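PDB 2PFE: alkaline serine protease from Thermobifida fusca, which probably hydrolyses internal peptide bonds as a serine endopeptidase of the S1 (chymotrypsin-like) family, this chain being the C-terminal protease domain of a longer precursor. Local coordinates for residues Tyr14-Ile18 / Ser100-Thr104; Phe20-Gly25 / Phe179-Val184; Leu128-Cys134 / Gly165-Pro171. One frame throughout, in Å; residues are numbered along the deposited sequence. Where two conformers were deposited one is given.

Contact 1: residues Tyr14-Ile18 / Ser100-Thr104; sequences YRCSI and SGATT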
ATOM      1  N   TYR A  14     -14.559   0.977   8.301  1.00  5.61           N
ATOM      2  CA  TYR A  14     -13.096   0.925   8.220  1.00  7.05           C
ATOM      3  C   TYR A  14     -12.421   2.026   7.429  1.00  6.57           C
ATOM      4  O   TYR A  14     -13.029   2.711   6.600  1.00  5.66           O
ATOM      5  CB  TYR A  14     -12.635  -0.428   7.648  1.00  8.34           C
ATOM      6  CG  TYR A  14     -13.141  -1.631   8.407  1.00 10.52           C
ATOM      7  CD1 TYR A  14     -14.130  -2.449   7.864  1.00 12.39           C
ATOM      8  CD2 TYR A  14     -12.637  -1.949   9.670  1.00 12.71           C
ATOM      9  CE1 TYR A  14     -14.608  -3.558   8.557  1.00 13.90           C
ATOM     10  CE2 TYR A  14     -13.103  -3.060  10.378  1.00 14.23           C
ATOM     11  CZ  TYR A  14     -14.093  -3.856   9.816  1.00 14.09           C
ATOM     12  OH  TYR A  14     -14.561  -4.956  10.504  1.00 14.49           O
ATOM     13  N   ARG A  15     -11.123   2.139   7.710  1.00  6.38           N
ATOM     14  CA  ARG A  15     -10.197   3.038   7.051  1.00  7.59           C
ATOM     15  C   ARG A  15      -8.962   2.226   6.627  1.00  6.63           C
ATOM     16  O   ARG A  15      -8.441   1.425   7.408  1.00  6.53           O
ATOM     17  CB  ARG A  15      -9.794   4.110   8.072  1.00  8.68           C
ATOM     18  CG  ARG A  15      -8.764   5.104   7.624  1.00 11.82           C
ATOM     19  CD  ARG A  15      -8.803   6.321   8.500  1.00 14.11           C
ATOM     20  NE  ARG A  15      -7.881   6.233   9.622  1.00 14.10           N
ATOM     21  CZ  ARG A  15      -7.279   7.289  10.156  1.00 15.96           C
ATOM     22  NH1 ARG A  15      -7.504   8.498   9.657  1.00 16.96           N
ATOM     23  NH2 ARG A  15      -6.457   7.139  11.178  1.00 18.36           N
ATOM     24  N   CYS A  16      -8.529   2.382   5.377  1.00  5.97           N
ATOM     25  CA  CYS A  16      -7.181   1.952   4.952  1.00  5.51           C
ATOM     26  C   CYS A  16      -6.474   3.122   4.286  1.00  4.86           C
ATOM     27  O   CYS A  16      -7.049   4.196   4.185  1.00  4.05           O
ATOM     28  CB  CYS A  16      -7.233   0.757   4.000  1.00  5.82           C
ATOM     29  SG  CYS A  16      -7.490  -0.829   4.829  1.00  7.86           S
ATOM     30  N   SER A  17      -5.228   2.915   3.867  1.00  3.94           N
ATOM     31  CA  SER A  17      -4.457   3.974   3.203  1.00  4.12           C
ATOM     32  C   SER A  17      -4.235   3.615   1.745  1.00  3.78           C
ATOM     33  O   SER A  17      -3.939   2.473   1.413  1.00  3.69           O
ATOM     34  CB  SER A  17      -3.116   4.156   3.901  1.00  3.99           C
ATOM     35  OG  SER A  17      -3.324   4.624   5.212  1.00  3.76           O
ATOM     36  N   ILE A  18      -4.434   4.598   0.870  1.00  4.23           N
ATOM     37  CA  ILE A  18      -4.114   4.456  -0.539  1.00  4.09           C
ATOM     38  C   ILE A  18      -2.645   4.052  -0.684  1.00  3.61           C
ATOM     39  O   ILE A  18      -1.765   4.648  -0.077  1.00  3.85           O
ATOM     40  CB  ILE A  18      -4.361   5.803  -1.271  1.00  3.69           C
ATOM     41  CG1 ILE A  18      -5.852   6.157  -1.250  1.00  3.58           C
ATOM     42  CG2 ILE A  18      -3.736   5.810  -2.688  1.00  5.49           C
ATOM     43  CD1 ILE A  18      -6.156   7.636  -1.617  1.00  4.96           C
ATOM     44  N   SER A 100       4.166   5.321   4.195  1.00  4.65           N
ATOM     45  CA  SER A 100       3.219   6.396   4.449  1.00  4.05           C
ATOM     46  C   SER A 100       1.840   5.831   4.726  1.00  3.59           C
ATOM     47  O   SER A 100       1.389   4.943   4.031  1.00  3.61           O
ATOM     48  CB  SER A 100       3.158   7.335   3.241  1.00  4.35           C
ATOM     49  OG  SER A 100       2.272   8.429   3.453  1.00  4.56           O
ATOM     50  N   GLY A 101       1.165   6.359   5.746  1.00  3.20           N
ATOM     51  CA  GLY A 101      -0.203   5.920   6.034  1.00  3.01           C
ATOM     52  C   GLY A 101      -0.989   6.918   6.843  1.00  2.88           C
ATOM     53  O   GLY A 101      -0.421   7.800   7.480  1.00  2.58           O
ATOM     54  N   ALA A 102      -2.306   6.758   6.822  1.00  3.79           N
ATOM     55  CA  ALA A 102      -3.222   7.776   7.353  1.00  4.42           C
ATOM     56  C   ALA A 102      -3.168   7.937   8.857  1.00  4.67           C
ATOM     57  O   ALA A 102      -3.518   9.000   9.385  1.00  6.09           O
ATOM     58  CB  ALA A 102      -4.647   7.468   6.934  1.00  5.61           C
ATOM     59  N   THR A 103      -2.747   6.887   9.554  1.00  3.91           N
ATOM     60  CA  THR A 103      -2.763   6.925  11.011  1.00  4.34           C
ATOM     61  C   THR A 103      -1.453   7.447  11.609  1.00  4.04           C
ATOM     62  O   THR A 103      -1.468   8.286  12.520  1.00  5.53           O
ATOM     63  CB  THR A 103      -3.127   5.565  11.602  1.00  4.18           C
ATOM     64  OG1 THR A 103      -4.426   5.211  11.141  1.00  4.93           O
ATOM     65  CG2 THR A 103      -3.183   5.614  13.112  1.00  5.51           C
ATOM     66  N   THR A 104      -0.325   6.954  11.096  1.00  4.61           N
ATOM     67  CA  THR A 104       0.967   7.310  11.685  1.00  4.99           C
ATOM     68  C   THR A 104       1.865   8.193  10.814  1.00  5.48           C
ATOM     69  O   THR A 104       2.990   8.492  11.212  1.00  5.74           O
ATOM     70  CB  THR A 104       1.746   6.072  12.101  1.00  5.17           C
ATOM     71  OG1 THR A 104       2.023   5.266  10.947  1.00  4.71           O
ATOM     72  CG2 THR A 104       0.967   5.281  13.149  1.00  5.04           C
TER
HETATM   73  O   HOH W   1      -5.275  10.086  11.323  1.00 23.92           O
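Ser100, near the end of strand 96-101, stays clear of Tyr14-Ile18. Gly101 is the residue on that strand nearest Ser17, CA to CA 5.5 Å. Its bare CA comes within 3.5 Å of Ser17 OG, and a CB there would lie just as close to that oxygen. At Ala102 the chain leaves the strand, and its backbone N donates to Ser17 OG over 2.9 Å at a nearly straight 163°. The same hydroxyl also hydrogen-bonds Gly138 O, while the backbone of Ser17 is hydrogen-bonded to that of Ser140, the predicted nucleophile, whose side chain is about 7 Å from that of Ser17. Gly138-Asp139-Ser140 belong to the GDSGG signature of chymotrypsin-like proteases, in which the backbone N atoms of Gly138 and Ser140 probably form the oxyanion hole, as in relatives. Strand 14-17, one arm of a hairpin with strand 8-11, thus meets the C-terminal barrel next to this loop. Further out, the Ala102 methyl covers one face of the Arg15 guanidinium, CB to NH1 4.1 Å, and water 1 donates to Ala102 O (2.8 Å) and accepts from Arg15 NH2 (3.2 Å). Thr103 OG1 takes a weak, bent hydrogen bond from Arg15 NH2, 2.8 Å at 120°; its stronger partner is Gly137 O, and Thr103 N and Thr104 OG1 both hydrogen-bond the Asp139 carboxylate, one residue before Ser140.

Contact 2: residues Phe20-Gly25 / Phe179-Val184; sequences FSVRQG and FGLQLV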
ATOM      1  N   PHE A  20      -0.614   3.175  -4.170  1.00  3.86           N
ATOM      2  CA  PHE A  20      -0.050   3.902  -5.309  1.00  4.22           C
ATOM      3  C   PHE A  20      -1.118   4.049  -6.392  1.00  4.35           C
ATOM      4  O   PHE A  20      -1.823   3.087  -6.693  1.00  5.23           O
ATOM      5  CB  PHE A  20       1.109   3.129  -5.962  1.00  3.68           C
ATOM      6  CG  PHE A  20       2.331   2.939  -5.083  1.00  4.31           C
ATOM      7  CD1 PHE A  20       2.533   1.752  -4.382  1.00  4.73           C
ATOM      8  CD2 PHE A  20       3.282   3.939  -4.965  1.00  4.70           C
ATOM      9  CE1 PHE A  20       3.684   1.580  -3.575  1.00  4.86           C
ATOM     10  CE2 PHE A  20       4.410   3.778  -4.160  1.00  4.75           C
ATOM     11  CZ  PHE A  20       4.619   2.595  -3.479  1.00  4.54           C
ATOM     12  N   SER A  21      -1.225   5.225  -6.987  1.00  4.34           N
ATOM     13  CA  SER A  21      -2.045   5.364  -8.205  1.00  4.10           C
ATOM     14  C   SER A  21      -1.598   4.364  -9.271  1.00  3.97           C
ATOM     15  O   SER A  21      -0.387   4.149  -9.475  1.00  4.07           O
ATOM     16  CB  SER A  21      -1.944   6.765  -8.797  1.00  4.35           C
ATOM     17  OG  SER A  21      -2.563   7.732  -7.956  1.00  4.74           O
ATOM     18  N   VAL A  22      -2.578   3.770  -9.954  1.00  3.71           N
ATOM     19  CA  VAL A  22      -2.326   2.837 -11.066  1.00  4.48           C
ATOM     20  C   VAL A  22      -3.280   3.105 -12.225  1.00  5.31           C
ATOM     21  O   VAL A  22      -4.289   3.785 -12.061  1.00  5.09           O
ATOM     22  CB  VAL A  22      -2.465   1.339 -10.637  1.00  4.46           C
ATOM     23  CG1 VAL A  22      -1.397   0.931  -9.613  1.00  3.92           C
ATOM     24  CG2 VAL A  22      -3.875   1.014 -10.132  1.00  5.89           C
ATOM     25  N   ARG A  23      -2.930   2.568 -13.390  1.00  5.58           N
ATOM     26  CA  ARG A  23      -3.824   2.516 -14.545  1.00  6.66           C
ATOM     27  C   ARG A  23      -4.005   1.069 -14.991  1.00  7.01           C
ATOM     28  O   ARG A  23      -3.112   0.249 -14.809  1.00  6.94           O
ATOM     29  CB  ARG A  23      -3.257   3.312 -15.728  1.00  6.60           C
ATOM     30  CG  ARG A  23      -3.023   4.770 -15.460  1.00  8.58           C
ATOM     31  CD  ARG A  23      -2.348   5.423 -16.657  1.00 10.76           C
ATOM     32  NE  ARG A  23      -1.999   6.816 -16.376  1.00 12.14           N
ATOM     33  CZ  ARG A  23      -2.866   7.824 -16.345  1.00 14.18           C
ATOM     34  NH1 ARG A  23      -4.159   7.618 -16.599  1.00 16.67           N
ATOM     35  NH2 ARG A  23      -2.439   9.055 -16.068  1.00 15.79           N
ATOM     36  N   GLN A  24      -5.162   0.775 -15.583  1.00  8.05           N
ATOM     37  CA  GLN A  24      -5.383  -0.485 -16.268  1.00  9.28           C
ATOM     38  C   GLN A  24      -6.057  -0.110 -17.566  1.00  9.41           C
ATOM     39  O   GLN A  24      -7.244   0.211 -17.587  1.00  9.33           O
ATOM     40  CB  GLN A  24      -6.275  -1.422 -15.454  1.00  9.16           C
ATOM     41  CG  GLN A  24      -6.404  -2.835 -16.073  1.00 10.73           C
ATOM     42  CD  GLN A  24      -7.285  -3.753 -15.251  1.00 10.83           C
ATOM     43  OE1 GLN A  24      -8.509  -3.612 -15.249  1.00 13.98           O
ATOM     44  NE2 GLN A  24      -6.669  -4.706 -14.551  1.00 12.25           N
ATOM     45  N   GLY A  25      -5.278  -0.114 -18.639  1.00 10.01           N
ATOM     46  CA  GLY A  25      -5.742   0.423 -19.913  1.00 10.69           C
ATOM     47  C   GLY A  25      -6.223   1.852 -19.717  1.00 11.06           C
ATOM     48  O   GLY A  25      -5.438   2.731 -19.338  1.00 12.28           O
ATOM     49  N   PHE A 179      -2.577  -8.232 -11.337  1.00  4.88           N
ATOM     50  CA  PHE A 179      -3.777  -7.501 -11.750  1.00  4.47           C
ATOM     51  C   PHE A 179      -3.652  -6.794 -13.100  1.00  4.81           C
ATOM     52  O   PHE A 179      -4.601  -6.145 -13.547  1.00  5.99           O
ATOM     53  CB  PHE A 179      -4.215  -6.515 -10.660  1.00  4.35           C
ATOM     54  CG  PHE A 179      -4.609  -7.184  -9.381  1.00  4.88           C
ATOM     55  CD1 PHE A 179      -3.846  -6.991  -8.231  1.00  6.01           C
ATOM     56  CD2 PHE A 179      -5.714  -8.046  -9.333  1.00  3.80           C
ATOM     57  CE1 PHE A 179      -4.178  -7.611  -7.036  1.00  5.37           C
ATOM     58  CE2 PHE A 179      -6.050  -8.673  -8.136  1.00  6.94           C
ATOM     59  CZ  PHE A 179      -5.280  -8.462  -6.990  1.00  5.94           C
ATOM     60  N   GLY A 180      -2.497  -6.942 -13.752  1.00  4.57           N
ATOM     61  CA  GLY A 180      -2.249  -6.308 -15.047  1.00  4.82           C
ATOM     62  C   GLY A 180      -2.336  -4.787 -14.995  1.00  4.84           C
ATOM     63  O   GLY A 180      -3.038  -4.175 -15.810  1.00  5.59           O
ATOM     64  N   LEU A 181      -1.630  -4.190 -14.024  1.00  4.39           N
ATOM     65  CA  LEU A 181      -1.660  -2.742 -13.726  1.00  5.26           C
ATOM     66  C   LEU A 181      -0.358  -2.049 -14.117  1.00  5.46           C
ATOM     67  O   LEU A 181       0.723  -2.662 -14.071  1.00  6.20           O
ATOM     68  CB  LEU A 181      -1.890  -2.536 -12.218  1.00  4.82           C
ATOM     69  CG  LEU A 181      -3.166  -3.178 -11.669  1.00  5.02           C
ATOM     70  CD1 LEU A 181      -3.218  -3.117 -10.149  1.00  5.91           C
ATOM     71  CD2 LEU A 181      -4.408  -2.524 -12.288  1.00  3.79           C
ATOM     72  N   GLN A 182      -0.467  -0.770 -14.482  1.00  5.73           N
ATOM     73  CA  GLN A 182       0.692   0.063 -14.745  1.00  6.30           C
ATOM     74  C   GLN A 182       0.784   1.106 -13.626  1.00  6.36           C
ATOM     75  O   GLN A 182      -0.202   1.773 -13.300  1.00  6.59           O
ATOM     76  CB  GLN A 182       0.576   0.732 -16.126  1.00  6.60           C
ATOM     77  CG  GLN A 182       0.556  -0.276 -17.298  1.00 11.29           C
ATOM     78  CD  GLN A 182      -0.808  -0.968 -17.490  1.00 13.98           C
ATOM     79  OE1 GLN A 182      -1.855  -0.302 -17.505  1.00 16.20           O
ATOM     80  NE2 GLN A 182      -0.792  -2.308 -17.647  1.00 13.46           N
ATOM     81  N   LEU A 183       1.963   1.217 -13.024  1.00  6.11           N
ATOM     82  CA  LEU A 183       2.218   2.209 -11.986  1.00  6.94           C
ATOM     83  C   LEU A 183       2.227   3.621 -12.566  1.00  6.43           C
ATOM     84  O   LEU A 183       2.841   3.863 -13.609  1.00  5.88           O
ATOM     85  CB  LEU A 183       3.570   1.923 -11.330  1.00  6.79           C
ATOM     86  CG  LEU A 183       3.982   2.707 -10.086  1.00  7.43           C
ATOM     87  CD1 LEU A 183       3.123   2.348  -8.880  1.00  6.74           C
ATOM     88  CD2 LEU A 183       5.441   2.437  -9.791  1.00  7.62           C
ATOM     89  N   VAL A 184       1.554   4.553 -11.892  1.00  6.35           N
ATOM     90  CA  VAL A 184       1.606   5.958 -12.302  1.00  5.67           C
ATOM     91  C   VAL A 184       2.896   6.583 -11.754  1.00  5.93           C
ATOM     92  O   VAL A 184       3.138   6.588 -10.548  1.00  6.02           O
ATOM     93  CB  VAL A 184       0.332   6.734 -11.884  1.00  5.98           C
ATOM     94  CG1 VAL A 184       0.472   8.230 -12.189  1.00  5.51           C
ATOM     95  CG2 VAL A 184      -0.896   6.178 -12.599  1.00  4.92           C
TER
HETATM   96  O   HOH W   2       1.856   5.791  -8.306  1.00  6.68           O
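Two short backbone bonds join Arg23 and Gln182 as an antiparallel hydrogen-bonded pair: Arg23 N to Gln182 O, 2.8 Å, and Gln182 N to Arg23 O, 2.9 Å. A third, Val184 N to Ser21 O at 3.1 Å, continues the ladder past the non-hydrogen-bonded pair Val22-Leu183, whose CA atoms are 4.7 Å apart. At the other end Gln24, extended through chi1 and chi2, reaches Phe179 O with NE2 in a weak bond of 2.7 Å. Gly180, at phi 60°, closes the helix before it in a Schellman motif. Strand 182-183 follows and forms the edge of the N-terminal six-stranded sheet, next to strand 20-24. On the Val22-Leu183 face, Leu183 CD1 meets Phe20 CB at 3.6 Å; Val22 CG2 lies 4.2 Å from Leu181 CD2, and both these residues pack against Leu176 of the helix and Trp62. Over the opposite face, Arg23 CG rests on Val184 CG2 at 3.8 Å.

Contact 3: residues Leu128-Cys134 / Gly165-Pro171; sequences LTRTTAC and GITFFQP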
ATOM      1  N   LEU A 128       5.841 -12.021   1.887  1.00  3.17           N
ATOM      2  CA  LEU A 128       5.918 -10.689   2.486  1.00  4.01           C
ATOM      3  C   LEU A 128       7.338 -10.278   2.823  1.00  3.69           C
ATOM      4  O   LEU A 128       8.199 -11.095   3.115  1.00  4.31           O
ATOM      5  CB  LEU A 128       5.080 -10.635   3.748  1.00  4.79           C
ATOM      6  CG  LEU A 128       3.578 -10.874   3.576  1.00  4.27           C
ATOM      7  CD1 LEU A 128       2.884 -10.896   4.932  1.00  7.12           C
ATOM      8  CD2 LEU A 128       2.961  -9.868   2.632  1.00  7.65           C
ATOM      9  N   THR A 129       7.558  -8.970   2.834  1.00  3.13           N
ATOM     10  CA  THR A 129       8.847  -8.430   3.241  1.00  3.22           C
ATOM     11  C   THR A 129       8.736  -7.830   4.632  1.00  3.61           C
ATOM     12  O   THR A 129       7.892  -6.966   4.850  1.00  3.56           O
ATOM     13  CB  THR A 129       9.311  -7.355   2.241  1.00  3.09           C
ATOM     14  OG1 THR A 129       9.467  -7.970   0.956  1.00  4.01           O
ATOM     15  CG2 THR A 129      10.648  -6.731   2.674  1.00  3.93           C
ATOM     16  N   ARG A 130       9.563  -8.320   5.553  1.00  3.48           N
ATOM     17  CA  ARG A 130       9.603  -7.845   6.936  1.00  3.03           C
ATOM     18  C   ARG A 130      10.522  -6.631   7.035  1.00  3.67           C
ATOM     19  O   ARG A 130      11.625  -6.627   6.460  1.00  3.40           O
ATOM     20  CB  ARG A 130      10.076  -8.972   7.876  1.00  2.63           C
ATOM     21  CG  ARG A 130      10.089  -8.555   9.300  1.00  4.80           C
ATOM     22  CD  ARG A 130      10.519  -9.699  10.190  1.00  5.70           C
ATOM     23  NE  ARG A 130      11.982  -9.788  10.309  1.00  9.64           N
ATOM     24  CZ  ARG A 130      12.710 -10.880  10.071  1.00  8.94           C
ATOM     25  NH1 ARG A 130      12.148 -12.018   9.675  1.00 10.10           N
ATOM     26  NH2 ARG A 130      14.020 -10.841  10.231  1.00  8.84           N
ATOM     27  N   THR A 131      10.067  -5.602   7.746  1.00  3.24           N
ATOM     28  CA  THR A 131      10.884  -4.421   8.012  1.00  3.33           C
ATOM     29  C   THR A 131      10.828  -4.035   9.482  1.00  3.16           C
ATOM     30  O   THR A 131       9.939  -4.459  10.216  1.00  3.48           O
ATOM     31  CB  THR A 131      10.434  -3.176   7.195  1.00  3.87           C
ATOM     32  OG1 THR A 131       9.375  -2.490   7.879  1.00  5.89           O
ATOM     33  CG2 THR A 131       9.965  -3.554   5.774  1.00  4.95           C
ATOM     34  N   THR A 132      11.750  -3.163   9.876  1.00  3.33           N
ATOM     35  CA  THR A 132      11.753  -2.620  11.215  1.00  3.95           C
ATOM     36  C   THR A 132      10.913  -1.353  11.394  1.00  4.64           C
ATOM     37  O   THR A 132      10.917  -0.803  12.493  1.00  4.81           O
ATOM     38  CB  THR A 132      13.169  -2.255  11.645  1.00  3.73           C
ATOM     39  OG1 THR A 132      13.676  -1.244  10.752  1.00  4.02           O
ATOM     40  CG2 THR A 132      14.092  -3.502  11.691  1.00  4.84           C
ATOM     41  N   ALA A 133      10.216  -0.876  10.347  1.00  4.66           N
ATOM     42  CA  ALA A 133       9.319   0.263  10.498  1.00  5.27           C
ATOM     43  C   ALA A 133       8.070  -0.100  11.284  1.00  5.51           C
ATOM     44  O   ALA A 133       7.663  -1.260  11.272  1.00  5.44           O
ATOM     45  CB  ALA A 133       8.933   0.803   9.127  1.00  4.45           C
ATOM     46  N   CYS A 134       7.473   0.879  11.967  0.90  5.20           N
ATOM     47  CA  CYS A 134       6.236   0.643  12.716  0.90  5.83           C
ATOM     48  C   CYS A 134       5.013   1.031  11.886  0.90  5.41           C
ATOM     49  O   CYS A 134       5.128   1.777  10.913  0.90  5.66           O
ATOM     50  CB  CYS A 134       6.244   1.444  14.013  0.90  6.57           C
ATOM     51  SG  CYS A 134       6.296   3.269  13.724  0.90  8.39           S
ATOM     52  N   GLY A 165       7.615  -1.538  16.688  1.00  5.12           N
ATOM     53  CA  GLY A 165       7.132  -2.823  16.229  1.00  5.95           C
ATOM     54  C   GLY A 165       7.861  -3.276  14.987  1.00  6.36           C
ATOM     55  O   GLY A 165       8.983  -2.820  14.691  1.00  7.71           O
ATOM     56  N   ILE A 166       7.236  -4.214  14.284  1.00  5.84           N
ATOM     57  CA  ILE A 166       7.721  -4.637  12.987  1.00  6.96           C
ATOM     58  C   ILE A 166       6.540  -4.586  12.038  1.00  6.18           C
ATOM     59  O   ILE A 166       5.373  -4.629  12.461  1.00  7.06           O
ATOM     60  CB  ILE A 166       8.368  -6.049  12.987  1.00  6.96           C
ATOM     61  CG1 ILE A 166       7.321  -7.134  13.224  1.00  9.13           C
ATOM     62  CG2 ILE A 166       9.551  -6.150  13.982  1.00  7.40           C
ATOM     63  CD1 ILE A 166       7.794  -8.565  12.904  1.00  9.18           C
ATOM     64  N   THR A 167       6.831  -4.490  10.749  1.00  5.17           N
ATOM     65  CA  THR A 167       5.770  -4.355   9.762  1.00  5.96           C
ATOM     66  C   THR A 167       6.152  -5.107   8.532  1.00  6.38           C
ATOM     67  O   THR A 167       7.300  -5.051   8.104  1.00 10.11           O
ATOM     68  CB  THR A 167       5.666  -2.914   9.337  1.00  6.26           C
ATOM     69  OG1 THR A 167       7.024  -2.500   9.084  0.70  6.29           O
ATOM     70  CG2 THR A 167       4.997  -2.108  10.421  0.70  7.25           C
ATOM     71  N   PHE A 168       5.153  -5.722   7.932  1.00  4.42           N
ATOM     72  CA  PHE A 168       5.277  -6.501   6.709  1.00  3.03           C
ATOM     73  C   PHE A 168       4.632  -5.744   5.548  1.00  3.21           C
ATOM     74  O   PHE A 168       3.531  -5.205   5.693  1.00  4.20           O
ATOM     75  CB  PHE A 168       4.590  -7.862   6.883  1.00  3.48           C
ATOM     76  CG  PHE A 168       5.235  -8.714   7.909  1.00  4.15           C
ATOM     77  CD1 PHE A 168       4.830  -8.679   9.242  1.00  6.71           C
ATOM     78  CD2 PHE A 168       6.269  -9.546   7.544  1.00  4.34           C
ATOM     79  CE1 PHE A 168       5.464  -9.504  10.197  1.00  8.12           C
ATOM     80  CE2 PHE A 168       6.896 -10.376   8.471  1.00  6.10           C
ATOM     81  CZ  PHE A 168       6.517 -10.345   9.784  1.00  5.90           C
ATOM     82  N   PHE A 169       5.284  -5.775   4.393  1.00  3.38           N
ATOM     83  CA  PHE A 169       4.677  -5.290   3.164  1.00  3.79           C
ATOM     84  C   PHE A 169       4.528  -6.352   2.074  1.00  4.92           C
ATOM     85  O   PHE A 169       5.346  -7.257   1.966  1.00  4.30           O
ATOM     86  CB  PHE A 169       5.326  -3.974   2.663  1.00  2.85           C
ATOM     87  CG  PHE A 169       6.715  -4.087   2.064  1.00  3.29           C
ATOM     88  CD1 PHE A 169       6.896  -4.583   0.774  1.00  3.93           C
ATOM     89  CD2 PHE A 169       7.829  -3.542   2.740  1.00  3.41           C
ATOM     90  CE1 PHE A 169       8.154  -4.579   0.183  1.00  4.63           C
ATOM     91  CE2 PHE A 169       9.082  -3.535   2.160  1.00  4.11           C
ATOM     92  CZ  PHE A 169       9.255  -4.047   0.865  1.00  3.26           C
ATOM     93  N   GLN A 170       3.463  -6.186   1.288  1.00  4.04           N
ATOM     94  CA  GLN A 170       3.242  -6.951   0.066  1.00  3.52           C
ATOM     95  C   GLN A 170       4.032  -6.228  -1.022  1.00  4.35           C
ATOM     96  O   GLN A 170       3.737  -5.086  -1.321  1.00  3.75           O
ATOM     97  CB  GLN A 170       1.730  -6.940  -0.232  1.00  4.33           C
ATOM     98  CG  GLN A 170       1.343  -7.196  -1.669  1.00  3.41           C
ATOM     99  CD  GLN A 170       1.699  -8.604  -2.121  1.00  4.25           C
ATOM    100  OE1 GLN A 170       2.521  -8.796  -3.027  1.00  6.94           O
ATOM    101  NE2 GLN A 170       1.102  -9.602  -1.475  1.00  4.09           N
ATOM    102  N   PRO A 171       5.061  -6.870  -1.600  1.00  3.63           N
ATOM    103  CA  PRO A 171       5.829  -6.247  -2.681  1.00  4.74           C
ATOM    104  C   PRO A 171       4.936  -5.781  -3.843  1.00  4.37           C
ATOM    105  O   PRO A 171       3.916  -6.423  -4.170  1.00  4.41           O
ATOM    106  CB  PRO A 171       6.825  -7.346  -3.100  1.00  4.78           C
ATOM    107  CG  PRO A 171       6.994  -8.140  -1.828  1.00  3.96           C
ATOM    108  CD  PRO A 171       5.601  -8.192  -1.241  1.00  4.31           C
TER
HETATM  109  O   HOH W   3       9.591   0.098  14.901  1.00  7.19           O
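Thr131 and Thr167, both in the p rotamer and on the same face of the sheet, bring their OG1 atoms to within 2.6 Å. With chi1 at 85°, Thr131 OG1 accepts from Ala133 N at 3.1 Å, an ST turn where the chain leaves its strand, and adds a weak 3.3 Å bond to Thr167 O. Thr167 OG1 donates to Ala133 O over 2.6 Å, so the turn is held from the neighbouring strand. Further along this face, Phe169 adopts p (73°), which lays its ring over Thr129: Thr129 CB sits 3.6 Å from the ring centroid and 14° off its normal, a CH-pi contact. Thr131 CG2 lies 3.7 Å from Phe169 CD2, and the Phe169 ring also meets Trp144. Beneath these side chains run the antiparallel hydrogen-bonded pairs Thr129-Phe169 (N to O 2.9 Å both ways) and Thr131-Thr167 (Thr131 N to Thr167 O 2.8 Å, Thr167 N to Thr131 O 3.2 Å), joining adjacent strands of the closed C-terminal barrel. The Thr131-Cys134 end of the pair probably borders the specificity pocket, as in other chymotrypsin-like proteases: Cys134 is disulfide-bonded to Cys161, and the Thr167 side chain is about 5 Å from the bound sulfonyl inhibitor. The other face carries Arg130 and Phe168. Arg130 CB lies 3.5 Å from Phe168 CE2; with chi1 and chi2 both t, the chain then runs on so that CD is 4.0 Å from Ile166 CD1, and NE hydrogen-bonds Gln112. Leu128 (chi1 m, chi2 t) puts CD1 4.0 Å from Phe168 CB.

Overall arrangement
The contacts cover both halves of the double-barrel fold and the seam between them. Contact 2 lies in the N-terminal six-stranded sheet, contact 3 in the C-terminal barrel, with centres 23 Å apart on opposite sides of the chain's centre. Contact 1 joins strand 14-17 to the barrel strand 96-101; its centre is 20 Å from that of contact 2 and 15 Å from that of contact 3, with which it shares the barrel sheet. Contacts 1 and 2 alternate along the chain; contact 1 closes before contact 3 opens, and contact 3 is nested within the loop contact 2 closes. The predicted catalytic His35 and Asp59 come from the N-terminal half, Ser140 from the C-terminal one.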